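Local coordinates for protein CRISPR-associated endonuclease Cas1 (Thermotoga maritima, PDB 4XTK) that probably cleaves double-stranded DNA as a metal-dependent endonuclease in CRISPR adaptive immunity, working as a homodimer that assembles with a Cas2 dimer, at residues E[98-103]-E[217-222]; E[104-109]-E[146-151]; E[203-208]-E[226-231]; E[211-216]-E[311-316]. All blocks are in the same frame, centred on the assembly; numbering follows the deposited sequence.

Contact 1: E[98-103]-E[217-222]; sequences EHYINQ and IGYLHE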
loop_
_atom_site.group_PDB
_atom_site.type_symbol
_atom_site.label_atom_id
_atom_site.label_comp_id
_atom_site.label_asym_id
_atom_site.label_seq_id
_atom_site.Cartn_x
_atom_site.Cartn_y
_atom_site.Cartn_z
ATOM N N GLU E 98 -1.709 -5.099 16.771
ATOM C CA GLU E 98 -1.786 -5.937 17.949
ATOM C C GLU E 98 -0.561 -5.723 18.869
ATOM O O GLU E 98 -0.748 -5.664 20.081
ATOM C CB GLU E 98 -1.924 -7.406 17.559
ATOM C CG GLU E 98 -1.704 -8.395 18.696
ATOM C CD GLU E 98 -1.457 -9.809 18.201
ATOM O OE1 GLU E 98 -1.991 -10.172 17.131
ATOM O OE2 GLU E 98 -0.706 -10.549 18.875
ATOM N N HIS E 99 0.675 -5.547 18.381
ATOM C CA HIS E 99 1.666 -5.350 19.435
ATOM C C HIS E 99 1.736 -3.879 19.850
ATOM O O HIS E 99 2.428 -3.548 20.813
ATOM C CB HIS E 99 3.085 -5.834 19.110
ATOM C CG HIS E 99 3.165 -7.259 18.687
ATOM N ND1 HIS E 99 2.215 -8.196 19.041
ATOM C CD2 HIS E 99 4.240 -7.985 18.271
ATOM C CE1 HIS E 99 2.596 -9.383 18.622
ATOM N NE2 HIS E 99 3.838 -9.281 18.164
ATOM N N TYR E 100 1.040 -2.998 19.142
ATOM C CA TYR E 100 1.003 -1.625 19.598
ATOM C C TYR E 100 -0.019 -1.372 20.726
ATOM O O TYR E 100 0.302 -0.711 21.713
ATOM C CB TYR E 100 0.718 -0.690 18.435
ATOM C CG TYR E 100 0.842 0.766 18.817
ATOM C CD1 TYR E 100 2.079 1.400 18.812
ATOM C CD2 TYR E 100 -0.274 1.505 19.205
ATOM C CE1 TYR E 100 2.200 2.723 19.168
ATOM C CE2 TYR E 100 -0.156 2.838 19.564
ATOM C CZ TYR E 100 1.083 3.438 19.541
ATOM O OH TYR E 100 1.207 4.761 19.893
ATOM N N ILE E 101 -1.239 -1.888 20.589
ATOM C CA ILE E 101 -2.304 -1.551 21.533
ATOM C C ILE E 101 -2.174 -2.337 22.831
ATOM O O ILE E 101 -2.802 -2.008 23.839
ATOM C CB ILE E 101 -3.697 -1.808 20.934
ATOM C CG1 ILE E 101 -3.930 -3.310 20.751
ATOM C CG2 ILE E 101 -3.862 -1.056 19.619
ATOM C CD1 ILE E 101 -5.302 -3.658 20.240
ATOM N N ASN E 102 -1.353 -3.378 22.801
ATOM C CA ASN E 102 -0.996 -4.112 24.004
ATOM C C ASN E 102 0.262 -3.491 24.581
ATOM O O ASN E 102 1.328 -3.584 23.974
ATOM C CB ASN E 102 -0.762 -5.586 23.684
ATOM C CG ASN E 102 -0.475 -6.415 24.917
ATOM O OD1 ASN E 102 0.533 -6.216 25.596
ATOM N ND2 ASN E 102 -1.355 -7.365 25.206
ATOM N N GLN E 103 0.145 -2.868 25.749
ATOM C CA GLN E 103 1.242 -2.066 26.287
ATOM C C GLN E 103 2.465 -2.912 26.611
ATOM O O GLN E 103 3.596 -2.433 26.534
ATOM C CB GLN E 103 0.792 -1.308 27.535
ATOM N N ILE E 217 3.155 2.301 11.520
ATOM C CA ILE E 217 3.032 1.969 12.931
ATOM C C ILE E 217 4.398 1.780 13.572
ATOM O O ILE E 217 5.110 0.845 13.240
ATOM C CB ILE E 217 2.186 0.691 13.147
ATOM C CG1 ILE E 217 0.767 0.895 12.617
ATOM C CG2 ILE E 217 2.153 0.316 14.609
ATOM C CD1 ILE E 217 -0.103 -0.329 12.734
ATOM N N GLY E 218 4.755 2.684 14.481
ATOM C CA GLY E 218 5.962 2.556 15.284
ATOM C C GLY E 218 5.689 2.164 16.734
ATOM O O GLY E 218 4.541 1.949 17.120
ATOM N N TYR E 219 6.744 2.084 17.542
ATOM C CA TYR E 219 6.649 1.548 18.898
ATOM C C TYR E 219 7.270 2.471 19.939
ATOM O O TYR E 219 6.587 2.897 20.882
ATOM C CB TYR E 219 7.267 0.150 18.939
ATOM C CG TYR E 219 6.469 -0.775 18.059
ATOM C CD1 TYR E 219 5.243 -1.275 18.486
ATOM C CD2 TYR E 219 6.893 -1.083 16.771
ATOM C CE1 TYR E 219 4.479 -2.089 17.674
ATOM C CE2 TYR E 219 6.138 -1.901 15.952
ATOM C CZ TYR E 219 4.933 -2.400 16.408
ATOM O OH TYR E 219 4.181 -3.209 15.596
ATOM N N LEU E 220 8.564 2.745 19.801
ATOM C CA LEU E 220 9.212 3.748 20.640
ATOM C C LEU E 220 8.561 5.116 20.417
ATOM O O LEU E 220 8.227 5.822 21.369
ATOM C CB LEU E 220 10.716 3.816 20.357
ATOM C CG LEU E 220 11.461 4.789 21.277
ATOM C CD1 LEU E 220 11.221 4.423 22.736
ATOM C CD2 LEU E 220 12.958 4.881 20.955
ATOM N N HIS E 221 8.386 5.483 19.152
ATOM C CA HIS E 221 7.624 6.676 18.803
ATOM C C HIS E 221 6.133 6.386 18.858
ATOM O O HIS E 221 5.684 5.298 18.494
ATOM C CB HIS E 221 8.011 7.182 17.416
ATOM C CG HIS E 221 9.426 7.655 17.327
ATOM N ND1 HIS E 221 10.500 6.794 17.304
ATOM C CD2 HIS E 221 9.950 8.908 17.289
ATOM C CE1 HIS E 221 11.623 7.488 17.237
ATOM N NE2 HIS E 221 11.311 8.774 17.233
ATOM N N GLU E 222 5.367 7.363 19.325
ATOM C CA GLU E 222 3.920 7.234 19.356
ATOM C C GLU E 222 3.382 7.097 17.932
ATOM O O GLU E 222 3.807 7.819 17.032
ATOM C CB GLU E 222 3.294 8.443 20.059
ATOM C CG GLU E 222 1.846 8.244 20.472
ATOM C CD GLU E 222 1.174 9.535 20.917
ATOM O OE1 GLU E 222 0.363 10.079 20.140
ATOM O OE2 GLU E 222 1.455 10.003 22.040
#
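Two tyrosines, Tyr100 from the last turn of helix 93-101 and Tyr219 from the irregular loop 217-222, cross obliquely; Tyr219 CD1 lies at the Tyr100 ring edge, while the edge of the Tyr219 ring faces helix backbone. Tyr100 has CG anti to its backbone N (chi1 -173°), which carries the ring off the helix and alongside the loop backbone. There Gly218 O sits at the ring edge, near its plane, 3.0 Å from Tyr100 CD1. Tyr219 turns its CG beside its own backbone N (chi1 -64°), so its ring reaches back to the helix with the CE1 corner leading. Tyr219 CE1 comes 3.8 Å from Tyr100 N, which lies in the plane of the Tyr219 ring, and 4.1 Å from Tyr100 CB. Ile217 CG2 rests 4.2 Å from Tyr100 CB, oblique to the ring. At the far tip, Glu222 CG lies 3.6 Å from Tyr100 OH. Leu94 of the second subunit packs on both Tyr100 and Ile217, which places this junction beside the dimer interface.

No hydrogen bond joins the two segments directly; each hydroxyl hydrogen-bonds backbone on the opposite side, just beyond the segments: Tyr100 OH with Thr223 N, Tyr219 OH with Gln96 O. His221 points away from the helix, is held at ND1 by Asp233, and approaches Glu236 to about 3 Å between side chains. The reciprocal hydroxyl bonds and the edge packing hold helix 93-101 against the loop that carries His221, consistent with a defined position for this probable Mn(2+) ligand.

Contact 2: E[104-109]-E[146-151]; sequences EKRMLI and SNVSEL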
loop_
_atom_site.group_PDB
_atom_site.type_symbol
_atom_site.label_atom_id
_atom_site.label_comp_id
_atom_site.label_asym_id
_atom_site.label_seq_id
_atom_site.Cartn_x
_atom_site.Cartn_y
_atom_site.Cartn_z
ATOM N N GLU E 104 2.231 -4.169 26.968
ATOM C CA GLU E 104 3.315 -5.081 27.313
ATOM C C GLU E 104 4.137 -5.438 26.080
ATOM O O GLU E 104 5.370 -5.454 26.115
ATOM C CB GLU E 104 2.755 -6.347 27.958
ATOM C CG GLU E 104 3.668 -6.968 28.997
ATOM C CD GLU E 104 2.895 -7.586 30.142
ATOM O OE1 GLU E 104 1.675 -7.807 29.979
ATOM O OE2 GLU E 104 3.504 -7.845 31.201
ATOM N N LYS E 105 3.440 -5.725 24.989
ATOM C CA LYS E 105 4.096 -6.069 23.739
ATOM C C LYS E 105 4.791 -4.858 23.136
ATOM O O LYS E 105 5.888 -4.971 22.590
ATOM C CB LYS E 105 3.085 -6.661 22.756
ATOM C CG LYS E 105 2.543 -8.001 23.214
ATOM C CD LYS E 105 1.771 -8.711 22.115
ATOM C CE LYS E 105 1.366 -10.109 22.564
ATOM N NZ LYS E 105 0.147 -10.590 21.858
ATOM N N ARG E 106 4.151 -3.698 23.246
ATOM C CA ARG E 106 4.734 -2.465 22.747
ATOM C C ARG E 106 5.985 -2.124 23.539
ATOM O O ARG E 106 6.987 -1.699 22.973
ATOM C CB ARG E 106 3.733 -1.312 22.821
ATOM C CG ARG E 106 4.288 -0.021 22.253
ATOM C CD ARG E 106 3.320 1.133 22.388
ATOM N NE ARG E 106 3.966 2.403 22.070
ATOM C CZ ARG E 106 3.466 3.595 22.379
ATOM N NH1 ARG E 106 2.309 3.684 23.021
ATOM N NH2 ARG E 106 4.124 4.698 22.053
ATOM N N MET E 107 5.919 -2.323 24.851
ATOM C CA MET E 107 7.044 -2.031 25.724
ATOM C C MET E 107 8.236 -2.898 25.367
ATOM O O MET E 107 9.370 -2.429 25.317
ATOM C CB MET E 107 6.676 -2.250 27.195
ATOM C CG MET E 107 6.365 -0.981 27.981
ATOM S SD MET E 107 7.668 0.268 27.941
ATOM C CE MET E 107 9.115 -0.744 28.136
ATOM N N LEU E 108 7.959 -4.171 25.121
ATOM C CA LEU E 108 8.979 -5.143 24.760
ATOM C C LEU E 108 9.756 -4.714 23.505
ATOM O O LEU E 108 10.983 -4.785 23.469
ATOM C CB LEU E 108 8.321 -6.504 24.550
ATOM C CG LEU E 108 9.165 -7.753 24.735
ATOM C CD1 LEU E 108 9.926 -7.647 26.036
ATOM C CD2 LEU E 108 8.247 -8.969 24.760
ATOM N N ILE E 109 9.031 -4.255 22.487
ATOM C CA ILE E 109 9.642 -3.830 21.233
ATOM C C ILE E 109 10.393 -2.517 21.411
ATOM O O ILE E 109 11.523 -2.365 20.940
ATOM C CB ILE E 109 8.586 -3.668 20.118
ATOM C CG1 ILE E 109 7.891 -5.007 19.849
ATOM C CG2 ILE E 109 9.220 -3.128 18.836
ATOM C CD1 ILE E 109 6.709 -4.917 18.889
ATOM N N SER E 146 8.395 1.801 33.300
ATOM C CA SER E 146 7.211 0.997 32.977
ATOM C C SER E 146 6.229 1.653 31.961
ATOM O O SER E 146 5.179 1.064 31.673
ATOM C CB SER E 146 6.475 0.603 34.278
ATOM O OG SER E 146 6.293 1.712 35.154
ATOM N N ASN E 147 6.567 2.832 31.413
ATOM C CA ASN E 147 5.738 3.471 30.370
ATOM C C ASN E 147 6.594 3.902 29.166
ATOM O O ASN E 147 7.671 4.477 29.320
ATOM C CB ASN E 147 4.964 4.674 30.950
ATOM C CG ASN E 147 4.375 5.624 29.864
ATOM O OD1 ASN E 147 4.372 5.333 28.663
ATOM N ND2 ASN E 147 3.827 6.744 30.317
ATOM N N VAL E 148 6.078 3.644 27.966
ATOM C CA VAL E 148 6.765 3.956 26.711
ATOM C C VAL E 148 7.039 5.452 26.514
ATOM O O VAL E 148 8.067 5.832 25.949
ATOM C CB VAL E 148 5.950 3.444 25.504
ATOM C CG1 VAL E 148 6.658 3.749 24.187
ATOM C CG2 VAL E 148 5.679 1.950 25.641
ATOM N N SER E 149 6.123 6.301 26.968
ATOM C CA SER E 149 6.319 7.742 26.840
ATOM C C SER E 149 7.545 8.177 27.624
ATOM O O SER E 149 8.352 8.981 27.154
ATOM C CB SER E 149 5.100 8.511 27.331
ATOM O OG SER E 149 5.319 9.904 27.199
ATOM N N GLU E 150 7.675 7.629 28.826
ATOM C CA GLU E 150 8.845 7.851 29.655
ATOM C C GLU E 150 10.092 7.381 28.909
ATOM O O GLU E 150 11.145 8.012 28.968
ATOM C CB GLU E 150 8.687 7.110 30.989
ATOM C CG GLU E 150 9.810 7.315 31.985
ATOM C CD GLU E 150 9.555 6.593 33.302
ATOM O OE1 GLU E 150 8.508 5.918 33.420
ATOM O OE2 GLU E 150 10.405 6.699 34.213
ATOM N N LEU E 151 9.943 6.280 28.179
ATOM C CA LEU E 151 11.054 5.624 27.504
ATOM C C LEU E 151 11.617 6.454 26.343
ATOM O O LEU E 151 12.827 6.515 26.150
ATOM C CB LEU E 151 10.606 4.250 27.002
ATOM C CG LEU E 151 11.674 3.184 26.764
ATOM C CD1 LEU E 151 12.562 3.019 27.990
ATOM C CD2 LEU E 151 11.018 1.864 26.381
#
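Arg106 runs extended from CG to NE, with CG anti to its backbone N (chi1 -178°), whereas Met107 folds at chi2 (-55°) and again at chi3, so the two neighbours reach Val148 by different routes. Val148 has CG1 anti to its own N (chi1 -179°), and its two methyls split the work. The CG1 branch meets the arginine tip, lying 3.4 Å from Arg106 NH2, and Val148 CB stands 3.9 Å above the centre of the guanidinium plane, so the isopropyl group covers one face of that plane. Arg106 NE is meanwhile hydrogen-bonded to Tyr219 O. The other methyl, Val148 CG2, takes Met107 SD at 3.5 Å as the two side chains slide past each other in opposite directions. The contact thus joins the first turns of helices 103-127 and 148-166 in the helical domain of Cas1. Asn147 is the N-cap of the latter helix: its OD1 accepts from Ser149 N at 2.6 Å, with the donor above the carbonyl plane. One turn further in, Leu151 CD2 receives the bent end of the methionine, 3.7 Å from Met107 CE. The side chain of Leu151 comes within about 6 Å of that of Glu155, a probable Mn(2+) ligand.

Contact 3: E[203-208]-E[226-231]; sequences TVLSLI and RRFSLN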
loop_
_atom_site.group_PDB
_atom_site.type_symbol
_atom_site.label_atom_id
_atom_site.label_comp_id
_atom_site.label_asym_id
_atom_site.label_seq_id
_atom_site.Cartn_x
_atom_site.Cartn_y
_atom_site.Cartn_z
ATOM N N THR E 203 16.126 6.261 4.165
ATOM C CA THR E 203 16.755 5.003 3.818
ATOM C C THR E 203 16.041 3.852 4.492
ATOM O O THR E 203 15.684 2.866 3.839
ATOM C CB THR E 203 18.232 4.985 4.209
ATOM O OG1 THR E 203 18.929 5.989 3.461
ATOM C CG2 THR E 203 18.841 3.624 3.921
ATOM N N VAL E 204 15.828 3.982 5.800
ATOM C CA VAL E 204 15.114 2.959 6.551
ATOM C C VAL E 204 13.715 2.762 5.975
ATOM O O VAL E 204 13.245 1.627 5.839
ATOM C CB VAL E 204 15.003 3.316 8.039
ATOM C CG1 VAL E 204 14.281 2.203 8.790
ATOM C CG2 VAL E 204 16.385 3.558 8.630
ATOM N N LEU E 205 13.072 3.872 5.615
ATOM C CA LEU E 205 11.727 3.839 5.040
ATOM C C LEU E 205 11.643 3.015 3.755
ATOM O O LEU E 205 10.744 2.185 3.596
ATOM C CB LEU E 205 11.228 5.254 4.762
ATOM C CG LEU E 205 9.814 5.322 4.190
ATOM C CD1 LEU E 205 8.842 4.576 5.095
ATOM C CD2 LEU E 205 9.371 6.762 3.992
ATOM N N SER E 206 12.575 3.244 2.837
ATOM C CA SER E 206 12.537 2.532 1.570
ATOM C C SER E 206 12.805 1.044 1.800
ATOM O O SER E 206 12.258 0.194 1.099
ATOM C CB SER E 206 13.538 3.123 0.565
ATOM O OG SER E 206 14.878 2.896 0.960
ATOM N N LEU E 207 13.632 0.733 2.794
ATOM C CA LEU E 207 13.934 -0.660 3.098
ATOM C C LEU E 207 12.738 -1.367 3.741
ATOM O O LEU E 207 12.528 -2.562 3.522
ATOM C CB LEU E 207 15.171 -0.762 3.997
ATOM C CG LEU E 207 16.494 -0.437 3.289
ATOM C CD1 LEU E 207 17.678 -0.605 4.225
ATOM C CD2 LEU E 207 16.688 -1.272 2.013
ATOM N N ILE E 208 11.956 -0.629 4.526
ATOM C CA ILE E 208 10.751 -1.183 5.126
ATOM C C ILE E 208 9.748 -1.553 4.026
ATOM O O ILE E 208 9.104 -2.601 4.080
ATOM C CB ILE E 208 10.107 -0.202 6.132
ATOM C CG1 ILE E 208 10.995 -0.037 7.374
ATOM C CG2 ILE E 208 8.727 -0.696 6.562
ATOM C CD1 ILE E 208 10.488 1.027 8.364
ATOM N N ARG E 226 1.432 11.611 12.436
ATOM C CA ARG E 226 2.672 11.624 11.681
ATOM C C ARG E 226 2.628 10.572 10.566
ATOM O O ARG E 226 2.010 9.517 10.727
ATOM C CB ARG E 226 3.836 11.383 12.644
ATOM C CG ARG E 226 5.136 10.985 12.039
ATOM C CD ARG E 226 5.954 10.214 13.058
ATOM N NE ARG E 226 6.149 10.933 14.308
ATOM C CZ ARG E 226 6.132 10.360 15.505
ATOM N NH1 ARG E 226 5.917 9.057 15.615
ATOM N NH2 ARG E 226 6.331 11.089 16.591
ATOM N N ARG E 227 3.261 10.864 9.432
ATOM C CA ARG E 227 3.186 9.963 8.284
ATOM C C ARG E 227 3.848 8.606 8.531
ATOM O O ARG E 227 3.250 7.566 8.242
ATOM C CB ARG E 227 3.800 10.617 7.041
ATOM C CG ARG E 227 3.107 11.909 6.617
ATOM C CD ARG E 227 3.617 12.428 5.273
ATOM N NE ARG E 227 5.035 12.134 5.068
ATOM C CZ ARG E 227 6.039 12.801 5.635
ATOM N NH1 ARG E 227 5.795 13.808 6.465
ATOM N NH2 ARG E 227 7.292 12.452 5.378
ATOM N N PHE E 228 5.070 8.612 9.060
ATOM C CA PHE E 228 5.805 7.365 9.283
ATOM C C PHE E 228 6.504 7.382 10.636
ATOM O O PHE E 228 7.086 8.388 11.021
ATOM C CB PHE E 228 6.832 7.121 8.164
ATOM C CG PHE E 228 6.252 7.198 6.774
ATOM C CD1 PHE E 228 5.430 6.183 6.290
ATOM C CD2 PHE E 228 6.525 8.283 5.949
ATOM C CE1 PHE E 228 4.888 6.246 5.008
ATOM C CE2 PHE E 228 5.985 8.351 4.670
ATOM C CZ PHE E 228 5.164 7.328 4.200
ATOM N N SER E 229 6.455 6.251 11.331
ATOM C CA SER E 229 6.931 6.109 12.709
ATOM C C SER E 229 8.012 5.039 12.814
ATOM O O SER E 229 9.083 5.269 13.386
ATOM C CB SER E 229 5.775 5.784 13.665
ATOM O OG SER E 229 4.949 6.916 13.870
ATOM N N LEU E 230 7.670 3.837 12.356
ATOM C CA LEU E 230 8.574 2.694 12.397
ATOM C C LEU E 230 9.985 3.000 11.865
ATOM O O LEU E 230 10.974 2.508 12.413
ATOM C CB LEU E 230 7.965 1.524 11.620
ATOM C CG LEU E 230 8.770 0.232 11.744
ATOM C CD1 LEU E 230 8.911 -0.154 13.204
ATOM C CD2 LEU E 230 8.160 -0.903 10.920
ATOM N N ASN E 231 10.088 3.802 10.808
ATOM C CA ASN E 231 11.407 4.152 10.273
ATOM C C ASN E 231 12.201 4.983 11.275
ATOM O O ASN E 231 13.417 4.822 11.402
ATOM C CB ASN E 231 11.284 4.903 8.948
ATOM C CG ASN E 231 10.550 6.205 9.098
ATOM O OD1 ASN E 231 9.596 6.296 9.871
ATOM N ND2 ASN E 231 10.986 7.225 8.368
#
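Helix 188-208 packs here against the start of helix 230-252, two consecutive helices joined by a long irregular loop in the helical domain of Cas1, and the contact is mostly apolar. The clearest interaction is a CH-pi contact. Leu205, its CG anti to the backbone N, crosses Phe228 at about a right angle and lays CD2 over one ring face, 4.0 Å from the Phe228 centroid. The methyl is 21° off the ring normal, shifted toward the rim. Asn88 of the second subunit also packs on Phe228.

Aliphatic packing continues along the helix. Ile208 CD1 reaches the beginning of the second helix, 3.9 Å from Leu230 CG, and lies 3.7 Å from Asn231 N. One turn earlier, Val204 CG1 abuts the same backbone at 3.8 Å from Asn231 CA. Leu205 N approaches Asn231 CB to 3.9 Å, in line with this pair having the closest CA atoms of the two segments.

No hydrogen bond crosses between the segments. Asn231 holds CG between its backbone N and carbonyl carbon (chi1 62°), and its ND2 hydrogen-bonds to Tyr201 O, tying the second helix to the backbone of the first. Thr203 O accepts from both Ser206 OG and Leu207 N. In the loop, Arg226 NH1 donates to Ser229 OG at 2.9 Å, the hydroxyl lying close to the guanidinium plane.

Contact 4: E[211-216]-E[311-316]; sequences THLDPR and KLEKHL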
loop_
_atom_site.group_PDB
_atom_site.type_symbol
_atom_site.label_atom_id
_atom_site.label_comp_id
_atom_site.label_asym_id
_atom_site.label_seq_id
_atom_site.Cartn_x
_atom_site.Cartn_y
_atom_site.Cartn_z
ATOM N N THR E 211 9.919 -4.866 2.773
ATOM C CA THR E 211 9.545 -5.922 3.723
ATOM C C THR E 211 8.036 -6.118 3.832
ATOM O O THR E 211 7.258 -5.552 3.060
ATOM C CB THR E 211 10.063 -5.651 5.153
ATOM O OG1 THR E 211 9.310 -4.581 5.741
ATOM C CG2 THR E 211 11.549 -5.323 5.145
ATOM N N HIS E 212 7.641 -6.951 4.787
ATOM C CA HIS E 212 6.235 -7.210 5.072
ATOM C C HIS E 212 5.719 -6.285 6.170
ATOM O O HIS E 212 4.571 -6.410 6.608
ATOM C CB HIS E 212 6.029 -8.668 5.485
ATOM C CG HIS E 212 6.342 -9.654 4.406
ATOM N ND1 HIS E 212 6.942 -10.867 4.662
ATOM C CD2 HIS E 212 6.131 -9.613 3.069
ATOM C CE1 HIS E 212 7.098 -11.530 3.528
ATOM N NE2 HIS E 212 6.612 -10.791 2.547
ATOM N N LEU E 213 6.579 -5.376 6.626
ATOM C CA LEU E 213 6.217 -4.411 7.664
ATOM C C LEU E 213 5.507 -3.201 7.083
ATOM O O LEU E 213 5.747 -2.821 5.942
ATOM C CB LEU E 213 7.458 -3.959 8.435
ATOM C CG LEU E 213 8.174 -5.010 9.286
ATOM C CD1 LEU E 213 9.648 -4.643 9.475
ATOM C CD2 LEU E 213 7.481 -5.153 10.634
ATOM N N ASP E 214 4.612 -2.611 7.867
ATOM C CA ASP E 214 4.058 -1.307 7.527
ATOM C C ASP E 214 4.743 -0.222 8.355
ATOM O O ASP E 214 4.788 -0.299 9.589
ATOM C CB ASP E 214 2.549 -1.261 7.744
ATOM C CG ASP E 214 1.922 0.006 7.184
ATOM O OD1 ASP E 214 2.088 1.078 7.802
ATOM O OD2 ASP E 214 1.265 -0.067 6.124
ATOM N N PRO E 215 5.284 0.792 7.667
ATOM C CA PRO E 215 6.050 1.913 8.228
ATOM C C PRO E 215 5.213 2.889 9.057
ATOM O O PRO E 215 5.786 3.688 9.797
ATOM C CB PRO E 215 6.602 2.605 6.982
ATOM C CG PRO E 215 5.585 2.331 5.940
ATOM C CD PRO E 215 5.081 0.945 6.216
ATOM N N ARG E 216 3.889 2.831 8.935
ATOM C CA ARG E 216 3.028 3.806 9.609
ATOM C C ARG E 216 2.773 3.491 11.078
ATOM O O ARG E 216 2.252 4.328 11.805
ATOM C CB ARG E 216 1.699 3.934 8.872
ATOM C CG ARG E 216 1.867 4.643 7.551
ATOM C CD ARG E 216 0.666 4.492 6.661
ATOM N NE ARG E 216 0.434 3.108 6.277
ATOM C CZ ARG E 216 -0.396 2.753 5.304
ATOM N NH1 ARG E 216 -1.044 3.688 4.620
ATOM N NH2 ARG E 216 -0.573 1.473 5.008
ATOM N N LYS E 311 14.434 -8.941 11.991
ATOM C CA LYS E 311 14.356 -9.317 13.401
ATOM C C LYS E 311 13.011 -8.919 13.984
ATOM O O LYS E 311 12.432 -9.636 14.792
ATOM C CB LYS E 311 15.479 -8.661 14.205
ATOM C CG LYS E 311 16.511 -9.627 14.760
ATOM C CD LYS E 311 17.617 -8.879 15.507
ATOM C CE LYS E 311 18.809 -8.566 14.601
ATOM N NZ LYS E 311 19.464 -9.792 14.057
ATOM N N LEU E 312 12.526 -7.758 13.575
ATOM C CA LEU E 312 11.240 -7.280 14.045
ATOM C C LEU E 312 10.128 -8.130 13.447
ATOM O O LEU E 312 9.143 -8.441 14.119
ATOM C CB LEU E 312 11.046 -5.807 13.686
ATOM C CG LEU E 312 9.716 -5.211 14.144
ATOM C CD1 LEU E 312 9.568 -5.344 15.662
ATOM C CD2 LEU E 312 9.589 -3.762 13.686
ATOM N N GLU E 313 10.298 -8.500 12.180
ATOM C CA GLU E 313 9.340 -9.357 11.488
ATOM C C GLU E 313 9.178 -10.688 12.211
ATOM O O GLU E 313 8.059 -11.159 12.448
ATOM C CB GLU E 313 9.779 -9.603 10.041
ATOM C CG GLU E 313 9.518 -8.435 9.100
ATOM C CD GLU E 313 9.927 -8.733 7.670
ATOM O OE1 GLU E 313 11.053 -9.237 7.463
ATOM O OE2 GLU E 313 9.123 -8.467 6.751
ATOM N N LYS E 314 10.304 -11.291 12.564
ATOM C CA LYS E 314 10.267 -12.575 13.234
ATOM C C LYS E 314 9.645 -12.431 14.614
ATOM O O LYS E 314 8.849 -13.274 15.026
ATOM C CB LYS E 314 11.668 -13.184 13.304
ATOM C CG LYS E 314 12.096 -13.786 11.974
ATOM C CD LYS E 314 13.444 -14.486 12.048
ATOM C CE LYS E 314 14.546 -13.560 12.520
ATOM N NZ LYS E 314 15.870 -14.210 12.325
ATOM N N HIS E 315 9.976 -11.348 15.308
ATOM C CA HIS E 315 9.388 -11.075 16.614
ATOM C C HIS E 315 7.864 -10.975 16.537
ATOM O O HIS E 315 7.151 -11.570 17.349
ATOM C CB HIS E 315 9.960 -9.786 17.199
ATOM C CG HIS E 315 9.274 -9.335 18.450
ATOM N ND1 HIS E 315 9.516 -9.905 19.683
ATOM C CD2 HIS E 315 8.344 -8.369 18.658
ATOM C CE1 HIS E 315 8.773 -9.304 20.595
ATOM N NE2 HIS E 315 8.055 -8.368 19.998
ATOM N N LEU E 316 7.374 -10.232 15.549
ATOM C CA LEU E 316 5.942 -9.991 15.420
ATOM C C LEU E 316 5.139 -11.274 15.199
ATOM O O LEU E 316 4.008 -11.380 15.669
ATOM C CB LEU E 316 5.666 -9.003 14.284
ATOM C CG LEU E 316 6.063 -7.552 14.581
ATOM C CD1 LEU E 316 5.915 -6.693 13.366
ATOM C CD2 LEU E 316 5.241 -6.967 15.674
#
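Asp214 OD1 is gripped by two donors from the same residue: Arg216 N at 2.8 Å, which makes an Asx turn, and Arg216 NE at 3.0 Å. The second bond is nearly straight (174°) and uses the syn lone pair of OD1. Arg216 NH2 closes a side-on salt bridge at 2.6 Å to Asp214 OD2, and it also bridges to Asp214 of the second subunit, so the ion pair extends into the dimer interface. Just ahead, Thr211 forms an ST turn, its OG1 accepting from Leu213 N and also hydrogen-bonding Ile208 O.

Helix 301-316 meets the loop 211-216, with its ST and Asx turns, through Glu313. Its chain, extended beyond CG, brings OE2 to His212 N at 2.9 Å; the bond is fairly straight (160° at the hydrogen), and OE2 is met nearly along its C-O axis. The other oxygen, Glu313 OE1, is hydrogen-bonded to His310 ND1, so both carboxylate oxygens are held. The aliphatic part of Glu313 lies against Leu213, with CG 3.7 Å from Leu213 CG. Leu213 has CG beside its backbone N (chi1 -66°). Its side chain crosses both helix leucines obliquely, with CD2 4.0 Å from Leu312 CD2 and 3.5 Å from Leu316 CD1.

In the fold
All four contacts belong to the helical part of the chain. The loop between helices 188-208 and 230-252 is their common element: in order it supplies 211-216 to contact 4, 217-222 to contact 1 and the approach to helix 230-252 in contact 3. Contact 2, about 8 Å from contact 1 between centres, is nested in the loop that contact 1 closes, whereas contacts 1, 3 and 4 cross one another along the chain. Centres of contacts 3 and 4 are about 11 Å apart, joined by probable hydrogen bonds of Pro215 O with Ser229 N and Leu230 N. Ile109 links contacts 2 and 4 by packing on helix 301-316. Helices distant in sequence thus converge on the loop bearing His221.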